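Local coordinates for protein probable starch synthase 4, chloroplastic/amyloplastic (Arabidopsis thaliana, PDB 6GNE) that is a probable starch synthase of the GT-B glycosyltransferase clan, built from two Rossmann-like domains and modelled here with ADP and glycan ligands bound, at residues Ile15-Ala20 / Gln110-Gln115; Gly26-Val31 / Cys144-Thr149; Glu47-Lys52 / Arg126-Leu131; Phe106-Phe111 / Phe118-Tyr123. All coordinates share one frame; numbering follows the deposited sequence.

Contact 1. Residues Ile15-Ala20 / Gln110-Gln115; sequences IAAEMA and QFYGEQ. With GLC (alpha-D-glucopyranose), chain C.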
# COMPACT_ATOMS: atom_id res chain seq x y z
N ILE A 15 -8.06 -12.28 1.01
CA ILE A 15 -8.42 -12.25 -0.39
C ILE A 15 -8.10 -10.83 -0.83
O ILE A 15 -8.60 -9.88 -0.24
CB ILE A 15 -9.92 -12.56 -0.60
CG1 ILE A 15 -10.22 -13.99 -0.11
CG2 ILE A 15 -10.35 -12.38 -2.05
CD1 ILE A 15 -11.71 -14.28 0.08
N ALA A 16 -7.26 -10.68 -1.85
CA ALA A 16 -6.83 -9.37 -2.31
C ALA A 16 -6.40 -9.42 -3.75
O ALA A 16 -6.14 -10.50 -4.30
CB ALA A 16 -5.67 -8.89 -1.45
N ALA A 17 -6.28 -8.24 -4.35
CA ALA A 17 -5.81 -8.12 -5.73
C ALA A 17 -4.29 -8.04 -5.84
O ALA A 17 -3.78 -8.15 -6.94
CB ALA A 17 -6.45 -6.92 -6.41
N GLU A 18 -3.60 -7.86 -4.72
CA GLU A 18 -2.13 -7.76 -4.69
C GLU A 18 -1.50 -8.48 -3.51
O GLU A 18 -2.09 -8.62 -2.44
CB GLU A 18 -1.68 -6.30 -4.56
CG GLU A 18 -2.02 -5.37 -5.70
CD GLU A 18 -1.61 -3.93 -5.36
OE1 GLU A 18 -0.41 -3.67 -5.08
OE2 GLU A 18 -2.50 -3.05 -5.39
N MET A 19 -0.26 -8.89 -3.74
CA MET A 19 0.64 -9.32 -2.69
C MET A 19 2.08 -9.13 -3.17
O MET A 19 2.49 -9.63 -4.22
CB MET A 19 0.42 -10.79 -2.36
CG MET A 19 1.17 -11.25 -1.10
SD MET A 19 1.25 -13.03 -0.97
CE MET A 19 2.52 -13.18 0.27
N ALA A 20 2.85 -8.42 -2.37
CA ALA A 20 4.25 -8.19 -2.66
C ALA A 20 5.03 -9.47 -2.39
O ALA A 20 4.78 -10.11 -1.36
CB ALA A 20 4.78 -7.04 -1.81
N GLN A 110 -1.83 -6.27 -17.38
CA GLN A 110 -1.95 -5.19 -16.39
C GLN A 110 -2.62 -5.70 -15.14
O GLN A 110 -3.49 -6.58 -15.22
CB GLN A 110 -2.86 -4.05 -16.91
CG GLN A 110 -2.30 -3.17 -18.00
CD GLN A 110 -1.93 -1.83 -17.49
OE1 GLN A 110 -0.74 -1.52 -17.35
NE2 GLN A 110 -2.95 -1.01 -17.18
N PHE A 111 -2.28 -5.13 -13.99
CA PHE A 111 -3.02 -5.40 -12.77
C PHE A 111 -4.38 -4.67 -12.74
O PHE A 111 -5.44 -5.30 -12.61
CB PHE A 111 -2.20 -5.01 -11.55
CG PHE A 111 -0.96 -5.85 -11.39
CD1 PHE A 111 -1.07 -7.20 -11.11
CD2 PHE A 111 0.29 -5.28 -11.52
CE1 PHE A 111 0.07 -7.98 -10.95
CE2 PHE A 111 1.44 -6.05 -11.36
CZ PHE A 111 1.33 -7.41 -11.09
N TYR A 112 -4.32 -3.35 -12.89
CA TYR A 112 -5.50 -2.50 -12.82
C TYR A 112 -5.62 -1.66 -14.07
O TYR A 112 -4.69 -1.55 -14.85
CB TYR A 112 -5.41 -1.53 -11.66
CG TYR A 112 -5.20 -2.13 -10.29
CD1 TYR A 112 -5.97 -3.19 -9.86
CD2 TYR A 112 -4.26 -1.58 -9.41
CE1 TYR A 112 -5.81 -3.71 -8.59
CE2 TYR A 112 -4.08 -2.10 -8.15
CZ TYR A 112 -4.86 -3.18 -7.72
OH TYR A 112 -4.70 -3.70 -6.45
N GLY A 113 -6.80 -1.07 -14.24
CA GLY A 113 -7.04 -0.05 -15.24
C GLY A 113 -7.76 -0.48 -16.49
O GLY A 113 -7.83 0.29 -17.44
N GLU A 114 -8.33 -1.68 -16.51
CA GLU A 114 -9.15 -2.11 -17.63
C GLU A 114 -10.55 -1.48 -17.50
O GLU A 114 -11.01 -1.15 -16.41
CB GLU A 114 -9.26 -3.64 -17.66
CG GLU A 114 -7.92 -4.37 -17.80
CD GLU A 114 -7.28 -4.19 -19.17
OE1 GLU A 114 -7.81 -4.75 -20.15
OE2 GLU A 114 -6.22 -3.52 -19.28
N GLN A 115 -11.23 -1.35 -18.64
CA GLN A 115 -12.56 -0.75 -18.69
C GLN A 115 -13.59 -1.59 -17.93
O GLN A 115 -14.55 -1.07 -17.38
CB GLN A 115 -13.00 -0.50 -20.16
CG GLN A 115 -14.03 0.62 -20.38
CD GLN A 115 -13.58 2.04 -19.89
OE1 GLN A 115 -12.38 2.32 -19.63
NE2 GLN A 115 -14.56 2.95 -19.78
C1 GLC C . -6.98 1.85 -9.93
C2 GLC C . -7.51 0.81 -8.94
C3 GLC C . -7.19 1.24 -7.50
C4 GLC C . -5.68 1.38 -7.37
C5 GLC C . -5.21 2.45 -8.35
C6 GLC C . -3.69 2.58 -8.32
O2 GLC C . -8.91 0.63 -9.15
O3 GLC C . -7.66 0.27 -6.57
O4 GLC C . -5.33 1.71 -6.03
O5 GLC C . -5.59 2.10 -9.69
O6 GLC C . -3.27 3.43 -9.39

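Contact 2. Residues Gly26-Val31 / Cys144-Thr149; sequences GGLGDV and CHDWQT. With ADP (adenosine-5'-diphosphate), chain F; AC1 (4,6-dideoxy-4-{[(1S,4R,5S,6S)-4,5,6-trihydroxy-3-(hydroxymethyl)cyclohex-2-en-1-yl]amino}-alpha-D-glucopyranose), chain B; GLC (alpha-D-glucopyranose), chain C.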
# COMPACT_ATOMS: atom_id res chain seq x y z
N GLY A 26 1.32 -0.90 -5.46
CA GLY A 26 1.84 -0.05 -4.43
C GLY A 26 1.80 -0.66 -3.05
O GLY A 26 2.17 -1.82 -2.87
N GLY A 27 1.33 0.12 -2.08
CA GLY A 27 1.38 -0.27 -0.71
C GLY A 27 0.46 -1.40 -0.28
O GLY A 27 0.73 -2.08 0.71
N LEU A 28 -0.65 -1.58 -1.00
CA LEU A 28 -1.62 -2.63 -0.68
C LEU A 28 -0.94 -3.98 -0.72
O LEU A 28 -0.97 -4.74 0.24
CB LEU A 28 -2.81 -2.62 -1.65
CG LEU A 28 -3.95 -3.53 -1.17
CD1 LEU A 28 -5.32 -2.87 -1.34
CD2 LEU A 28 -3.91 -4.83 -1.93
N GLY A 29 -0.30 -4.26 -1.83
CA GLY A 29 0.50 -5.46 -1.96
C GLY A 29 1.52 -5.64 -0.85
O GLY A 29 1.73 -6.76 -0.42
N ASP A 30 2.17 -4.55 -0.42
CA ASP A 30 3.16 -4.63 0.66
C ASP A 30 2.52 -5.07 1.97
O ASP A 30 3.08 -5.91 2.69
CB ASP A 30 3.85 -3.28 0.89
CG ASP A 30 4.94 -2.98 -0.11
OD1 ASP A 30 5.32 -3.84 -0.93
OD2 ASP A 30 5.48 -1.86 -0.06
N VAL A 31 1.36 -4.48 2.24
CA VAL A 31 0.63 -4.72 3.46
C VAL A 31 0.11 -6.15 3.56
O VAL A 31 0.22 -6.78 4.63
CB VAL A 31 -0.52 -3.69 3.62
CG1 VAL A 31 -1.47 -4.07 4.78
CG2 VAL A 31 0.10 -2.29 3.85
N CYS A 144 -10.70 -9.25 3.67
CA CYS A 144 -10.63 -8.74 2.30
C CYS A 144 -10.12 -7.28 2.22
O CYS A 144 -10.14 -6.56 3.21
CB CYS A 144 -11.98 -8.94 1.61
SG CYS A 144 -13.42 -8.13 2.36
N HIS A 145 -9.62 -6.88 1.05
CA HIS A 145 -8.91 -5.58 0.87
C HIS A 145 -9.43 -4.73 -0.30
O HIS A 145 -9.43 -5.15 -1.45
CB HIS A 145 -7.44 -5.86 0.69
CG HIS A 145 -6.85 -6.60 1.84
ND1 HIS A 145 -6.19 -5.97 2.87
CD2 HIS A 145 -6.90 -7.92 2.17
CE1 HIS A 145 -5.81 -6.87 3.76
NE2 HIS A 145 -6.23 -8.06 3.36
N ASP A 146 -9.91 -3.52 0.03
CA ASP A 146 -10.27 -2.49 -0.97
C ASP A 146 -11.44 -2.88 -1.85
O ASP A 146 -12.01 -3.96 -1.69
CB ASP A 146 -9.03 -2.01 -1.77
CG ASP A 146 -8.28 -0.90 -1.09
OD1 ASP A 146 -8.36 -0.81 0.13
OD2 ASP A 146 -7.64 -0.07 -1.76
N TRP A 147 -11.83 -2.00 -2.77
CA TRP A 147 -13.08 -2.19 -3.50
C TRP A 147 -13.08 -3.47 -4.31
O TRP A 147 -14.13 -4.11 -4.42
CB TRP A 147 -13.44 -0.96 -4.36
CG TRP A 147 -12.67 -0.84 -5.64
CD1 TRP A 147 -11.55 -0.12 -5.86
CD2 TRP A 147 -13.00 -1.47 -6.89
NE1 TRP A 147 -11.14 -0.27 -7.16
CE2 TRP A 147 -12.02 -1.09 -7.82
CE3 TRP A 147 -14.03 -2.32 -7.30
CZ2 TRP A 147 -12.04 -1.52 -9.15
CZ3 TRP A 147 -14.06 -2.75 -8.62
CH2 TRP A 147 -13.06 -2.35 -9.53
N GLN A 148 -11.93 -3.88 -4.83
CA GLN A 148 -11.85 -5.07 -5.68
C GLN A 148 -12.36 -6.36 -5.00
O GLN A 148 -13.00 -7.20 -5.64
CB GLN A 148 -10.43 -5.28 -6.21
CG GLN A 148 -9.97 -4.23 -7.23
CD GLN A 148 -9.29 -3.01 -6.59
OE1 GLN A 148 -9.45 -2.75 -5.39
NE2 GLN A 148 -8.51 -2.26 -7.39
N THR A 149 -12.10 -6.51 -3.71
CA THR A 149 -12.58 -7.66 -2.96
C THR A 149 -13.60 -7.30 -1.87
O THR A 149 -13.88 -8.11 -0.98
CB THR A 149 -11.41 -8.42 -2.34
OG1 THR A 149 -10.81 -7.62 -1.32
CG2 THR A 149 -10.41 -8.75 -3.41
PB ADP F . 0.87 3.99 -2.52
O1B ADP F . 0.19 2.79 -1.94
O2B ADP F . 1.65 3.78 -3.78
O3B ADP F . -0.11 5.14 -2.66
PA ADP F . 2.65 3.57 -0.29
O1A ADP F . 3.70 4.44 0.33
O2A ADP F . 1.64 3.01 0.67
O3A ADP F . 1.96 4.46 -1.44
O5' ADP F . 3.30 2.32 -1.07
C5' ADP F . 4.26 2.50 -2.12
C4' ADP F . 5.14 1.27 -2.38
O4' ADP F . 5.43 1.16 -3.78
C3' ADP F . 6.50 1.36 -1.73
O3' ADP F . 6.99 0.04 -1.51
C2' ADP F . 7.36 2.02 -2.77
O2' ADP F . 8.74 1.74 -2.62
C1' ADP F . 6.82 1.38 -4.02
N9 ADP F . 6.95 2.23 -5.23
C8 ADP F . 6.19 3.27 -5.58
N7 ADP F . 6.58 3.76 -6.78
C5 ADP F . 7.61 3.03 -7.21
C6 ADP F . 8.51 3.01 -8.41
N6 ADP F . 8.36 3.93 -9.39
N1 ADP F . 9.47 2.04 -8.45
C2 ADP F . 9.62 1.15 -7.45
N3 ADP F . 8.85 1.12 -6.35
C4 ADP F . 7.85 2.02 -6.18
C1 AC1 B . -4.72 0.66 -5.28
O2 AC1 B . -6.71 0.48 -3.92
C2 AC1 B . -5.28 0.61 -3.86
C4A AC1 B . -1.43 3.27 1.83
C3 AC1 B . -4.83 1.82 -3.02
O3 AC1 B . -5.35 1.64 -1.71
C4 AC1 B . -3.30 1.91 -3.04
N4A AC1 B . -2.74 2.99 -2.20
C5 AC1 B . -2.89 2.05 -4.51
O5 AC1 B . -3.30 0.88 -5.22
C6 AC1 B . -1.39 2.15 -4.72
C1B AC1 B . -2.90 3.08 -0.74
C2B AC1 B . -2.49 4.45 -0.14
O2B AC1 B . -2.25 5.46 -1.14
C3B AC1 B . -1.30 4.39 0.81
O3B AC1 B . -1.33 5.60 1.57
O4 AC1 B . -0.24 3.22 2.62
C5B AC1 B . -1.70 1.95 1.16
C7B AC1 B . -2.31 1.88 -0.03
C6B AC1 B . -1.34 0.67 1.87
O6B AC1 B . -2.08 0.53 3.09
C1 GLC C . -6.98 1.85 -9.93
C2 GLC C . -7.51 0.81 -8.94
C3 GLC C . -7.19 1.24 -7.50
C4 GLC C . -5.68 1.38 -7.37
C5 GLC C . -5.21 2.45 -8.35
C6 GLC C . -3.69 2.58 -8.32
O2 GLC C . -8.91 0.63 -9.15
O3 GLC C . -7.66 0.27 -6.57
O4 GLC C . -5.33 1.71 -6.03
O5 GLC C . -5.59 2.10 -9.69
O6 GLC C . -3.27 3.43 -9.39

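Contact 3. Residues Glu47-Lys52 / Arg126-Leu131; sequences EIILPK and RAALEL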
# COMPACT_ATOMS: atom_id res chain seq x y z
N GLU A 47 -3.36 -17.85 4.97
CA GLU A 47 -3.37 -18.23 3.55
C GLU A 47 -3.86 -17.05 2.72
O GLU A 47 -4.68 -16.24 3.18
CB GLU A 47 -4.33 -19.38 3.30
CG GLU A 47 -3.78 -20.78 3.51
CD GLU A 47 -4.85 -21.85 3.37
OE1 GLU A 47 -5.94 -21.54 2.81
OE2 GLU A 47 -4.54 -23.01 3.74
N ILE A 48 -3.37 -16.96 1.50
CA ILE A 48 -3.73 -15.84 0.64
C ILE A 48 -4.30 -16.33 -0.67
O ILE A 48 -3.83 -17.31 -1.20
CB ILE A 48 -2.52 -14.94 0.44
CG1 ILE A 48 -2.17 -14.32 1.80
CG2 ILE A 48 -2.83 -13.83 -0.57
CD1 ILE A 48 -0.74 -13.89 1.90
N ILE A 49 -5.35 -15.66 -1.14
CA ILE A 49 -5.96 -15.95 -2.42
C ILE A 49 -5.81 -14.72 -3.32
O ILE A 49 -6.25 -13.65 -2.95
CB ILE A 49 -7.43 -16.35 -2.28
CG1 ILE A 49 -7.54 -17.63 -1.41
CG2 ILE A 49 -8.08 -16.56 -3.65
CD1 ILE A 49 -8.97 -18.01 -1.02
N LEU A 50 -5.16 -14.92 -4.48
CA LEU A 50 -4.91 -13.89 -5.50
C LEU A 50 -5.42 -14.32 -6.85
O LEU A 50 -5.65 -15.50 -7.06
CB LEU A 50 -3.40 -13.66 -5.67
CG LEU A 50 -2.61 -13.19 -4.46
CD1 LEU A 50 -1.14 -13.10 -4.80
CD2 LEU A 50 -3.12 -11.85 -3.98
N PRO A 51 -5.56 -13.38 -7.78
CA PRO A 51 -5.67 -13.80 -9.16
C PRO A 51 -4.33 -14.28 -9.69
O PRO A 51 -3.28 -13.89 -9.19
CB PRO A 51 -6.09 -12.52 -9.89
CG PRO A 51 -6.58 -11.59 -8.83
CD PRO A 51 -5.72 -11.93 -7.65
N LYS A 52 -4.37 -15.09 -10.73
CA LYS A 52 -3.19 -15.41 -11.50
C LYS A 52 -3.13 -14.40 -12.65
O LYS A 52 -3.68 -14.64 -13.73
CB LYS A 52 -3.24 -16.84 -12.05
CG LYS A 52 -2.04 -17.21 -12.90
CD LYS A 52 -1.10 -18.23 -12.24
CE LYS A 52 -0.07 -18.78 -13.21
NZ LYS A 52 -0.59 -18.99 -14.62
N ARG A 126 -16.10 -13.73 -6.24
CA ARG A 126 -17.00 -14.88 -6.22
C ARG A 126 -16.21 -16.18 -6.27
O ARG A 126 -16.37 -17.03 -5.39
CB ARG A 126 -17.99 -14.84 -7.39
CG ARG A 126 -19.00 -15.98 -7.41
CD ARG A 126 -19.91 -15.91 -6.20
NE ARG A 126 -20.71 -17.12 -5.98
CZ ARG A 126 -21.96 -17.31 -6.37
NH1 ARG A 126 -22.62 -16.41 -7.10
NH2 ARG A 126 -22.55 -18.45 -6.07
N ALA A 127 -15.35 -16.31 -7.27
CA ALA A 127 -14.51 -17.49 -7.43
C ALA A 127 -13.67 -17.78 -6.19
O ALA A 127 -13.45 -18.94 -5.88
CB ALA A 127 -13.63 -17.35 -8.66
N ALA A 128 -13.21 -16.74 -5.48
CA ALA A 128 -12.42 -16.94 -4.26
C ALA A 128 -13.20 -17.65 -3.15
O ALA A 128 -12.70 -18.59 -2.52
CB ALA A 128 -11.89 -15.62 -3.74
N LEU A 129 -14.41 -17.19 -2.92
CA LEU A 129 -15.32 -17.86 -1.97
C LEU A 129 -15.68 -19.28 -2.40
O LEU A 129 -15.75 -20.18 -1.57
CB LEU A 129 -16.59 -17.03 -1.76
CG LEU A 129 -16.32 -15.76 -0.97
CD1 LEU A 129 -17.56 -14.87 -0.98
CD2 LEU A 129 -15.85 -16.09 0.45
N GLU A 130 -15.90 -19.46 -3.70
CA GLU A 130 -16.17 -20.77 -4.29
C GLU A 130 -15.01 -21.74 -4.06
O GLU A 130 -15.23 -22.86 -3.67
CB GLU A 130 -16.46 -20.59 -5.78
CG GLU A 130 -17.26 -21.69 -6.43
CD GLU A 130 -18.62 -21.84 -5.81
OE1 GLU A 130 -18.83 -22.84 -5.10
OE2 GLU A 130 -19.49 -20.94 -6.02
N LEU A 131 -13.79 -21.29 -4.25
CA LEU A 131 -12.62 -22.12 -3.94
C LEU A 131 -12.63 -22.56 -2.49
O LEU A 131 -12.35 -23.72 -2.21
CB LEU A 131 -11.31 -21.40 -4.29
CG LEU A 131 -9.98 -21.88 -3.69
CD1 LEU A 131 -9.60 -23.29 -4.15
CD2 LEU A 131 -8.88 -20.88 -4.01

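Contact 4. Residues Phe106-Phe111 / Phe118-Tyr123; sequences FWRGQF and FRRFSY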
# COMPACT_ATOMS: atom_id res chain seq x y z
N PHE A 106 -7.76 -11.96 -16.31
CA PHE A 106 -6.41 -11.72 -15.79
C PHE A 106 -5.30 -12.06 -16.78
O PHE A 106 -4.22 -12.50 -16.40
CB PHE A 106 -6.26 -12.42 -14.45
CG PHE A 106 -7.28 -11.96 -13.47
CD1 PHE A 106 -7.23 -10.67 -12.99
CD2 PHE A 106 -8.35 -12.77 -13.10
CE1 PHE A 106 -8.20 -10.20 -12.13
CE2 PHE A 106 -9.32 -12.31 -12.23
CZ PHE A 106 -9.25 -11.02 -11.75
N TRP A 107 -5.58 -11.75 -18.04
CA TRP A 107 -4.68 -12.00 -19.15
C TRP A 107 -4.57 -10.72 -20.00
O TRP A 107 -4.51 -10.79 -21.21
CB TRP A 107 -5.29 -13.13 -19.96
CG TRP A 107 -4.50 -14.37 -20.12
CD1 TRP A 107 -3.15 -14.49 -20.43
CD2 TRP A 107 -5.02 -15.71 -20.09
NE1 TRP A 107 -2.81 -15.82 -20.54
CE2 TRP A 107 -3.94 -16.59 -20.36
CE3 TRP A 107 -6.32 -16.25 -19.88
CZ2 TRP A 107 -4.11 -18.00 -20.40
CZ3 TRP A 107 -6.48 -17.64 -19.91
CH2 TRP A 107 -5.38 -18.50 -20.17
N ARG A 108 -4.51 -9.56 -19.34
CA ARG A 108 -4.59 -8.24 -19.99
C ARG A 108 -3.27 -7.46 -19.97
O ARG A 108 -3.23 -6.31 -20.40
CB ARG A 108 -5.64 -7.38 -19.28
CG ARG A 108 -7.01 -8.02 -19.09
CD ARG A 108 -7.73 -8.27 -20.40
NE ARG A 108 -9.09 -8.76 -20.14
CZ ARG A 108 -10.14 -8.00 -19.78
NH1 ARG A 108 -10.04 -6.68 -19.63
NH2 ARG A 108 -11.32 -8.58 -19.56
N GLY A 109 -2.22 -8.05 -19.42
CA GLY A 109 -0.92 -7.37 -19.35
C GLY A 109 -0.80 -6.37 -18.22
O GLY A 109 0.24 -5.73 -18.09
N GLN A 110 -1.83 -6.27 -17.38
CA GLN A 110 -1.95 -5.19 -16.39
C GLN A 110 -2.62 -5.70 -15.14
O GLN A 110 -3.49 -6.58 -15.22
CB GLN A 110 -2.86 -4.05 -16.91
CG GLN A 110 -2.30 -3.17 -18.00
CD GLN A 110 -1.93 -1.83 -17.49
OE1 GLN A 110 -0.74 -1.52 -17.35
NE2 GLN A 110 -2.95 -1.01 -17.18
N PHE A 111 -2.28 -5.13 -13.99
CA PHE A 111 -3.02 -5.40 -12.77
C PHE A 111 -4.38 -4.67 -12.74
O PHE A 111 -5.44 -5.30 -12.61
CB PHE A 111 -2.20 -5.01 -11.55
CG PHE A 111 -0.96 -5.85 -11.39
CD1 PHE A 111 -1.07 -7.20 -11.11
CD2 PHE A 111 0.29 -5.28 -11.52
CE1 PHE A 111 0.07 -7.98 -10.95
CE2 PHE A 111 1.44 -6.05 -11.36
CZ PHE A 111 1.33 -7.41 -11.09
N PHE A 118 -14.64 -3.72 -12.79
CA PHE A 118 -15.73 -4.11 -11.92
C PHE A 118 -16.06 -5.61 -12.10
O PHE A 118 -16.18 -6.37 -11.11
CB PHE A 118 -16.97 -3.24 -12.19
CG PHE A 118 -18.03 -3.38 -11.14
CD1 PHE A 118 -18.90 -4.46 -11.14
CD2 PHE A 118 -18.13 -2.44 -10.11
CE1 PHE A 118 -19.85 -4.60 -10.15
CE2 PHE A 118 -19.08 -2.57 -9.11
CZ PHE A 118 -19.94 -3.66 -9.14
N ARG A 119 -16.21 -6.01 -13.36
CA ARG A 119 -16.50 -7.38 -13.69
C ARG A 119 -15.34 -8.30 -13.32
O ARG A 119 -15.55 -9.35 -12.69
CB ARG A 119 -16.87 -7.51 -15.17
CG ARG A 119 -18.25 -6.95 -15.50
CD ARG A 119 -18.49 -6.79 -17.00
NE ARG A 119 -18.28 -8.03 -17.76
CZ ARG A 119 -19.08 -9.09 -17.75
NH1 ARG A 119 -18.77 -10.15 -18.49
NH2 ARG A 119 -20.18 -9.13 -17.00
N ARG A 120 -14.12 -7.89 -13.69
CA ARG A 120 -12.89 -8.61 -13.40
C ARG A 120 -12.83 -8.98 -11.92
O ARG A 120 -12.72 -10.14 -11.56
CB ARG A 120 -11.65 -7.79 -13.78
CG ARG A 120 -11.42 -7.55 -15.26
CD ARG A 120 -10.24 -6.62 -15.51
NE ARG A 120 -8.96 -7.29 -15.25
CZ ARG A 120 -7.84 -6.74 -14.76
NH1 ARG A 120 -7.77 -5.44 -14.43
NH2 ARG A 120 -6.76 -7.49 -14.60
N PHE A 121 -12.96 -8.00 -11.03
CA PHE A 121 -12.74 -8.27 -9.61
C PHE A 121 -13.96 -8.80 -8.84
O PHE A 121 -13.82 -9.53 -7.85
CB PHE A 121 -12.08 -7.06 -8.94
CG PHE A 121 -10.68 -6.79 -9.45
CD1 PHE A 121 -9.62 -7.59 -9.04
CD2 PHE A 121 -10.42 -5.74 -10.34
CE1 PHE A 121 -8.34 -7.35 -9.50
CE2 PHE A 121 -9.14 -5.50 -10.81
CZ PHE A 121 -8.09 -6.30 -10.39
N SER A 122 -15.17 -8.47 -9.27
CA SER A 122 -16.36 -9.14 -8.73
C SER A 122 -16.36 -10.64 -9.10
O SER A 122 -16.75 -11.47 -8.27
CB SER A 122 -17.66 -8.45 -9.16
OG SER A 122 -17.83 -8.49 -10.56
N TYR A 123 -15.92 -10.99 -10.31
CA TYR A 123 -15.75 -12.42 -10.65
C TYR A 123 -14.78 -13.10 -9.69
O TYR A 123 -15.09 -14.14 -9.11
CB TYR A 123 -15.24 -12.61 -12.08
CG TYR A 123 -15.05 -14.07 -12.47
CD1 TYR A 123 -13.87 -14.77 -12.13
CD2 TYR A 123 -16.04 -14.76 -13.19
CE1 TYR A 123 -13.71 -16.10 -12.48
CE2 TYR A 123 -15.87 -16.09 -13.55
CZ TYR A 123 -14.71 -16.76 -13.20
OH TYR A 123 -14.55 -18.08 -13.58

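Contact 1. Residues Ile15-Ala20 / Gln110-Gln115
Tyr112 meets Ala17 and Glu18 within the N-terminal Rossmann-like domain of a GT-B fold, where the loop after strand 11-15 faces the loop leading into helix 117-134. Followed in chain order, residues 110-115 first bring Phe111 close, its CA 8.0 Å from the CA of Ala17, but its ring forms an edge-to-face pair with Tyr53 instead. Tyr112 carries the contact. Its CG stands anti to the carbonyl carbon (chi1 -56°), which points the hydroxyl edge of the ring at residues 17-18 and turns a face to the glycan. Over one face lies the alpha-D-glucopyranose, its C2 3.9 Å above the Tyr112 ring plane and offset toward the rim. At the ring edge sits the methyl of Ala17, whose CB is 3.9 Å from Tyr112 CE1. The extended Glu18 side chain crosses Tyr112 roughly at right angles, carboxylate and ring planes 69° apart. Gly113 leads the chain away, its backbone N hydrogen-bonded to Asp117. The buried Glu18 carboxylate divides its work: OE1 accepts the backbone N-H groups of Val25 and Gly26, before helix 27-41, while OE2 receives the hydroxyl proton of Tyr112 on its anti lone pair, with Glu18 OE2 and Tyr112 OH 2.5 Å apart.

Contact 2. Residues Gly26-Val31 / Cys144-Thr149
Leu28 reaches across to His145 and Asp146 through a single methyl. Its CG is anti to the backbone N (chi1 -170°), which swings CD1 off the helix to lie 3.6 Å from Asp146 CG; the same Leu28 CD1 is 4.2 Å from His145 CB. The Leu28 and Asp146 side chains run antiparallel past one another, and the apolar branch backs the carboxylate. Asp146 OD1 takes the backbone N-H of His175, an interaction that should hold the group's rotation, and OD2 turns to the glycan, accepting from AC1 O3 at 2.9 Å and from AC1 O2 as well. Trp147 turns its indole edge to the alpha-D-glucopyranose; Trp147 NE1 donates in the ring plane to GLC O2 at 3.1 Å. Gln148 is bent at chi2 (90°), placing its amide carbon CD over the rim of one indole face, while Gln148 NE2 donates a hydrogen bond to GLC O3 at 2.8 Å. Facing them, Gly26-Leu28 belong to the KXGGL motif of starch and glycogen synthases: Gly27 N donates to ADP O1B at 2.9 Å, at the start of helix 27-41, and Asp30 OD2 accepts from ADP O3' at 2.8 Å. Strand 141-145 runs parallel between strands 11-15 and 169-174; His145, at its end, is hydrogen-bonded to His14 and His175, and the start of helix 27-41 meets the end of this strand through Leu28, which also touches His175.

Contact 3. Residues Glu47-Lys52 / Arg126-Leu131
Two torsions bring Ile49 and Leu131 together. In Ile49, CG1 is anti to the carbonyl carbon (chi1 -61°), leaving CG2 anti to the backbone N, and the two branches reach different residues of the helix. Leu131 has its own CG anti to the backbone N (chi1 162°), a setting that carries CD2 from the helix toward the strand. The Ile49 CG2 branch presses on the methyl of Ala128, the CB of which is 3.9 Å away. The longer branch passes Leu131 in the opposite direction, and Ile49 CD1 comes to 4.1 Å from Leu131 CD2. Ala128 and Leu131 stand three residues apart on one helical face, and Ile49 is the one side chain of residues 47-52 to meet both. The small Ala128 is consistent with the close approach of the backbones, its CA lying 6.8 Å from the CA of Ile49. All three residues are buried and the contact is wholly apolar, a helix packed on a sheet in Rossmann-like fashion. Strand 45-51 lies between the parallel strands 11-15 and 92-100, with Ile49 also on Ile97 and Leu131 on His95; from another side of helix 117-134, Leu129 meets Leu155 and Tyr160 of helix 152-160.

Contact 4. Residues Phe106-Phe111 / Phe118-Tyr123
Arg120 grips the end of the 106-111 loop by its backbone carbonyls. Its NH1 donates to Phe111 O at 3.0 Å with an N-H...O angle of 144°, coming from above the carbonyl plane, while weak bonds join Arg120 NH2 to the same Phe111 O at 3.2 Å and to Gln110 O. A bend at chi3 (73°) turns the guanidinium to this task. Phe106 crosses the arginine obliquely, its CD1 3.6 Å from Arg120 NH2, and points its edge at the face of Phe121 in an offset edge-to-face pair, centroids of the Phe106 and Phe121 rings 5.7 Å apart and planes at 61°. Phe121 in turn sets CZ over a face of the Arg120 guanidinium and receives Phe111 O at its ring edge, 3.6 Å from Phe121 CZ. The unit fastens the loop after strand 92-100 to the first turns of helix 117-134, a connection within the N-terminal Rossmann-like domain. Arg108 lies alongside, one guanidinium face covering Arg120 CD, which is 4.1 Å from Arg108 NH1. The two like charges are probably offset by acids close at hand: Asp116 and Glu114 bridge to Arg108, Asp117 to Arg120. Further out, Phe105 O accepts from Arg120 NE, Lys104 O from Arg108 NE and Ser103 O from Arg108 NH2.

Overall arrangement
All four contacts lie in the N-terminal starch synthase domain, around its central sheet and the loops at its strand ends. Along the chain, contact 1 interlocks with 2 and 3; contact 3 is nested within the loop closed by 2, and contact 4 within both. Contacts 1 and 4 have centres about 7 Å apart and share Gln110 and Phe111; contacts 1 and 2, about 8 Å apart, both touch the same alpha-D-glucopyranose. The centre of contact 3 is about 13 to 14 Å from those of the others, and it shares helix 117-134 with contact 4. Contact 1 touches contact 3 where contact 2 does not, and so links ligand-lining residues to the helix-on-sheet packing.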